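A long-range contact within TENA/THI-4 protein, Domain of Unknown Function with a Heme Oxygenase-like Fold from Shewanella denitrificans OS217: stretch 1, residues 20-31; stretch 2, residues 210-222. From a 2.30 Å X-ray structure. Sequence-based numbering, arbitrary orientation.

Stretch 1 20-31: SILTNSPFIHEV
Stretch 2 (210-222) TARILDDVWKEYQ

Helices that meet at a steep angle cannot mesh along their whole length, so they must pack by fitting a few bumps into a few hollows, and this contact is a compact example. Stretch 2 is one continuous helix from Thr210 to Gln222. Stretch 1 is broken: a helix through Asn24 ends, Ser25 leaves helical geometry with phi/psi of -75/118°, and a second helix starts at Pro26. That second helix crosses helix 210-222 with an angle of 67° between their N-to-C directions and axes 9.6 Å apart at closest approach. Two anchor points set the register, Ile21 CA lying 6.7 Å from Ala211 CA and Phe27 CA 5.7 Å from Trp218 CA, so both stretches advance in the same general sense although nearly two hundred residues separate them in sequence.

Weak local hydrogen bonds span the break. Ser25, with chi1 t, caps the new helix by accepting a weak hydrogen bond from Ile28 N to its OG at 3.3 Å. His29 (chi1 m) reaches back to the first helix, its NE2 donating weakly to Thr23 O at 2.8 Å and to Leu22 O at 3.2 Å.

On stretch 2, the contact runs along Ala211, Leu214, Val217, Trp218 and Tyr221, the three-and-four spacing that places side chains on one helical face. Ala211 is the low point near the start, and Ile21 (m, t) fills the space above its methyl, with Ile21 CD1 3.9 Å from Ala211 CB. Leu214 (m, t) is the central bump. Its CD1 enters a hollow lined by stretch 1, 3.9 Å from Ile21 CG2, 4.0 Å from Ser25 OG and 4.3 Å from Ile28 CD1, the last residue being m, m. Its CD2 meets the Phe27 ring instead, 3.4 Å from Phe27 CD2.

Phe27 (t, chi2 90°) has a CA-to-CB bond pointing sideways, yet its ring lies against both Leu214 and Val217 (chi1 t), with Phe27 CE1 3.9 Å from Val217 CG1. Both neighbours approach the ring obliquely.

Trp218 (chi1 t, chi2 -119°) gives the contact its broadest surface. Pro26, in a C-gamma exo pucker, sits over one face of the indole, and its CB lies 3.6 Å from the centroid of the five-membered ring of Trp218, only 24° off the normal, a good CH-pi arrangement. The backbone of Phe27 continues the cover, Phe27 CA being 4.0 Å from Trp218 CE3. Glu30 (t, p, chi3 -5°) contributes its aliphatic part, with Glu30 CG 3.6 Å from Trp218 CZ3, while Glu30 OE2 comes within 4.4 Å of CE2 of Tyr221 (t, chi2 67°).

No direct hydrogen bond joins the stretches, and nonpolar side chains and the indole account for most of the 527 Å² buried. The polar link is a water, 2.8 Å from Ser25 OG and donating to Asp215 OD1 at 3.1 Å; Asp215 (chi1 m) points its CA-to-CB bond away, but the end of its side chain comes nearer.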

# COMPACT_ATOMS: atom_id res chain seq x y z
N SER A 20 -13.18 -4.79 33.67
CA SER A 20 -12.64 -6.13 33.52
C SER A 20 -11.11 -6.13 33.48
O SER A 20 -10.47 -6.92 34.17
CB SER A 20 -13.20 -6.75 32.24
OG SER A 20 -12.53 -7.95 31.92
N ILE A 21 -10.54 -5.24 32.67
CA ILE A 21 -9.08 -5.11 32.52
C ILE A 21 -8.39 -4.79 33.84
O ILE A 21 -7.37 -5.40 34.18
CB ILE A 21 -8.74 -4.01 31.48
CG1 ILE A 21 -9.22 -4.40 30.08
CG2 ILE A 21 -7.23 -3.75 31.42
CD1 ILE A 21 -9.17 -3.26 29.06
N LEU A 22 -8.96 -3.85 34.60
CA LEU A 22 -8.38 -3.42 35.87
C LEU A 22 -8.58 -4.46 36.98
O LEU A 22 -7.74 -4.59 37.86
CB LEU A 22 -8.93 -2.02 36.27
CG LEU A 22 -8.68 -0.91 35.20
CD1 LEU A 22 -9.25 0.46 35.62
CD2 LEU A 22 -7.20 -0.76 34.85
N THR A 23 -9.67 -5.22 36.90
CA THR A 23 -9.94 -6.27 37.89
C THR A 23 -9.09 -7.52 37.64
O THR A 23 -8.77 -8.25 38.57
CB THR A 23 -11.44 -6.72 37.86
OG1 THR A 23 -12.30 -5.62 38.19
CG2 THR A 23 -11.70 -7.85 38.84
N ASN A 24 -8.72 -7.78 36.39
CA ASN A 24 -8.01 -9.01 36.04
C ASN A 24 -6.51 -8.90 35.73
O ASN A 24 -5.81 -9.91 35.78
CB ASN A 24 -8.73 -9.69 34.88
CG ASN A 24 -10.06 -10.33 35.31
OD1 ASN A 24 -10.10 -11.05 36.31
ND2 ASN A 24 -11.12 -10.07 34.56
N SER A 25 -6.01 -7.70 35.44
CA SER A 25 -4.58 -7.53 35.12
C SER A 25 -3.66 -7.61 36.34
O SER A 25 -3.78 -6.78 37.25
CB SER A 25 -4.34 -6.18 34.44
OG SER A 25 -2.97 -6.02 34.13
N PRO A 26 -2.74 -8.59 36.37
CA PRO A 26 -1.82 -8.64 37.50
C PRO A 26 -0.91 -7.42 37.53
O PRO A 26 -0.45 -7.01 38.60
CB PRO A 26 -0.99 -9.90 37.23
CG PRO A 26 -1.76 -10.68 36.29
CD PRO A 26 -2.48 -9.70 35.45
N PHE A 27 -0.62 -6.88 36.35
CA PHE A 27 0.18 -5.67 36.19
C PHE A 27 -0.47 -4.53 36.96
O PHE A 27 0.17 -3.86 37.77
CB PHE A 27 0.33 -5.32 34.69
CG PHE A 27 1.00 -4.00 34.43
CD1 PHE A 27 2.38 -3.91 34.29
CD2 PHE A 27 0.25 -2.83 34.32
CE1 PHE A 27 3.00 -2.68 34.06
CE2 PHE A 27 0.86 -1.61 34.09
CZ PHE A 27 2.24 -1.53 33.96
N ILE A 28 -1.77 -4.32 36.72
CA ILE A 28 -2.52 -3.25 37.37
C ILE A 28 -2.59 -3.45 38.89
O ILE A 28 -2.48 -2.48 39.63
CB ILE A 28 -3.97 -3.12 36.81
CG1 ILE A 28 -3.98 -2.84 35.30
CG2 ILE A 28 -4.73 -2.03 37.54
CD1 ILE A 28 -3.45 -1.49 34.89
N HIS A 29 -2.76 -4.69 39.37
CA HIS A 29 -2.83 -4.91 40.82
C HIS A 29 -1.46 -4.64 41.44
O HIS A 29 -1.38 -4.03 42.49
CB HIS A 29 -3.29 -6.31 41.24
CG HIS A 29 -4.49 -6.80 40.50
ND1 HIS A 29 -4.85 -8.14 40.47
CD2 HIS A 29 -5.37 -6.17 39.68
CE1 HIS A 29 -5.92 -8.29 39.72
NE2 HIS A 29 -6.25 -7.11 39.21
N GLU A 30 -0.40 -5.10 40.78
CA GLU A 30 0.96 -4.88 41.27
C GLU A 30 1.19 -3.38 41.50
O GLU A 30 1.76 -2.98 42.52
CB GLU A 30 1.97 -5.43 40.25
CG GLU A 30 3.45 -5.21 40.55
CD GLU A 30 4.00 -6.11 41.64
OE1 GLU A 30 3.24 -6.87 42.27
OE2 GLU A 30 5.23 -6.04 41.86
N VAL A 31 0.73 -2.56 40.55
CA VAL A 31 0.88 -1.11 40.64
C VAL A 31 0.05 -0.52 41.79
O VAL A 31 0.58 0.21 42.64
CB VAL A 31 0.49 -0.42 39.30
CG1 VAL A 31 0.55 1.10 39.43
CG2 VAL A 31 1.40 -0.89 38.16
N THR A 210 -4.88 -3.85 23.27
CA THR A 210 -4.05 -3.02 24.14
C THR A 210 -3.92 -3.71 25.51
O THR A 210 -2.86 -3.69 26.10
CB THR A 210 -4.63 -1.59 24.29
OG1 THR A 210 -4.82 -1.01 22.99
CG2 THR A 210 -3.68 -0.70 25.10
N ALA A 211 -4.98 -4.35 25.99
CA ALA A 211 -4.93 -5.07 27.27
C ALA A 211 -3.94 -6.24 27.22
O ALA A 211 -3.30 -6.52 28.21
CB ALA A 211 -6.32 -5.56 27.68
N ARG A 212 -3.82 -6.91 26.07
CA ARG A 212 -2.87 -8.01 25.91
C ARG A 212 -1.42 -7.53 26.06
O ARG A 212 -0.55 -8.33 26.37
CB ARG A 212 -3.02 -8.72 24.57
CG ARG A 212 -4.41 -9.36 24.30
CD ARG A 212 -4.25 -10.64 23.47
NE ARG A 212 -3.39 -10.31 22.39
CZ ARG A 212 -2.46 -11.06 21.82
NH1 ARG A 212 -2.21 -12.29 22.19
NH2 ARG A 212 -1.75 -10.50 20.84
N ILE A 213 -1.16 -6.24 25.81
CA ILE A 213 0.17 -5.67 25.97
C ILE A 213 0.57 -5.73 27.46
O ILE A 213 1.70 -6.08 27.78
CB ILE A 213 0.24 -4.22 25.42
CG1 ILE A 213 0.03 -4.22 23.89
CG2 ILE A 213 1.57 -3.58 25.75
CD1 ILE A 213 0.11 -2.82 23.23
N LEU A 214 -0.37 -5.42 28.35
CA LEU A 214 -0.17 -5.51 29.80
C LEU A 214 0.25 -6.93 30.24
O LEU A 214 1.09 -7.10 31.14
CB LEU A 214 -1.45 -5.12 30.53
CG LEU A 214 -1.92 -3.66 30.44
CD1 LEU A 214 -3.32 -3.49 31.06
CD2 LEU A 214 -0.91 -2.78 31.14
N ASP A 215 -0.33 -7.94 29.60
CA ASP A 215 -0.02 -9.35 29.84
C ASP A 215 1.40 -9.70 29.38
O ASP A 215 2.13 -10.41 30.07
CB ASP A 215 -1.02 -10.27 29.12
CG ASP A 215 -2.46 -10.02 29.53
OD1 ASP A 215 -2.69 -9.55 30.68
OD2 ASP A 215 -3.37 -10.30 28.71
N ASP A 216 1.79 -9.22 28.21
CA ASP A 216 3.17 -9.43 27.74
C ASP A 216 4.16 -8.69 28.61
O ASP A 216 5.22 -9.23 28.95
CB ASP A 216 3.37 -8.97 26.28
CG ASP A 216 2.98 -10.02 25.29
OD1 ASP A 216 2.41 -11.04 25.70
OD2 ASP A 216 3.26 -9.83 24.09
N VAL A 217 3.82 -7.46 28.98
CA VAL A 217 4.69 -6.67 29.87
C VAL A 217 4.91 -7.40 31.20
O VAL A 217 6.05 -7.48 31.69
CB VAL A 217 4.12 -5.24 30.14
CG1 VAL A 217 4.94 -4.50 31.22
CG2 VAL A 217 4.09 -4.45 28.86
N TRP A 218 3.84 -7.95 31.77
CA TRP A 218 3.93 -8.67 33.06
C TRP A 218 4.77 -9.95 32.94
O TRP A 218 5.68 -10.17 33.75
CB TRP A 218 2.52 -8.97 33.59
CG TRP A 218 2.47 -9.56 34.97
CD1 TRP A 218 1.97 -10.78 35.32
CD2 TRP A 218 2.97 -8.97 36.17
NE1 TRP A 218 2.11 -10.97 36.68
CE2 TRP A 218 2.73 -9.88 37.22
CE3 TRP A 218 3.60 -7.75 36.47
CZ2 TRP A 218 3.09 -9.61 38.54
CZ3 TRP A 218 3.95 -7.49 37.78
CH2 TRP A 218 3.70 -8.42 38.80
N LYS A 219 4.50 -10.77 31.93
CA LYS A 219 5.26 -12.01 31.70
C LYS A 219 6.78 -11.73 31.59
O LYS A 219 7.59 -12.38 32.26
CB LYS A 219 4.72 -12.72 30.45
CG LYS A 219 5.49 -13.96 29.98
N GLU A 220 7.17 -10.74 30.78
CA GLU A 220 8.58 -10.38 30.61
C GLU A 220 9.18 -9.79 31.88
O GLU A 220 10.39 -9.93 32.12
CB GLU A 220 8.77 -9.39 29.44
CG GLU A 220 8.44 -9.95 28.06
CD GLU A 220 9.35 -11.10 27.63
OE1 GLU A 220 10.49 -11.17 28.10
OE2 GLU A 220 8.91 -11.93 26.81
N TYR A 221 8.35 -9.12 32.68
CA TYR A 221 8.79 -8.56 33.97
C TYR A 221 9.12 -9.66 34.98
O TYR A 221 10.06 -9.51 35.76
CB TYR A 221 7.74 -7.60 34.56
CG TYR A 221 8.11 -7.07 35.95
CD1 TYR A 221 9.21 -6.22 36.13
CD2 TYR A 221 7.35 -7.40 37.07
CE1 TYR A 221 9.56 -5.73 37.42
CE2 TYR A 221 7.67 -6.92 38.34
CZ TYR A 221 8.77 -6.09 38.51
OH TYR A 221 9.07 -5.64 39.76
N GLN A 222 8.35 -10.75 34.99
CA GLN A 222 8.58 -11.89 35.89
C GLN A 222 9.82 -12.65 35.46
O GLN A 222 10.67 -12.98 36.30
CB GLN A 222 7.42 -12.87 35.92
CG GLN A 222 6.10 -12.31 36.36
CD GLN A 222 5.04 -13.38 36.26
OE1 GLN A 222 5.00 -14.28 37.08
NE2 GLN A 222 4.18 -13.29 35.22
O HOH W 1 -1.40 -8.05 33.04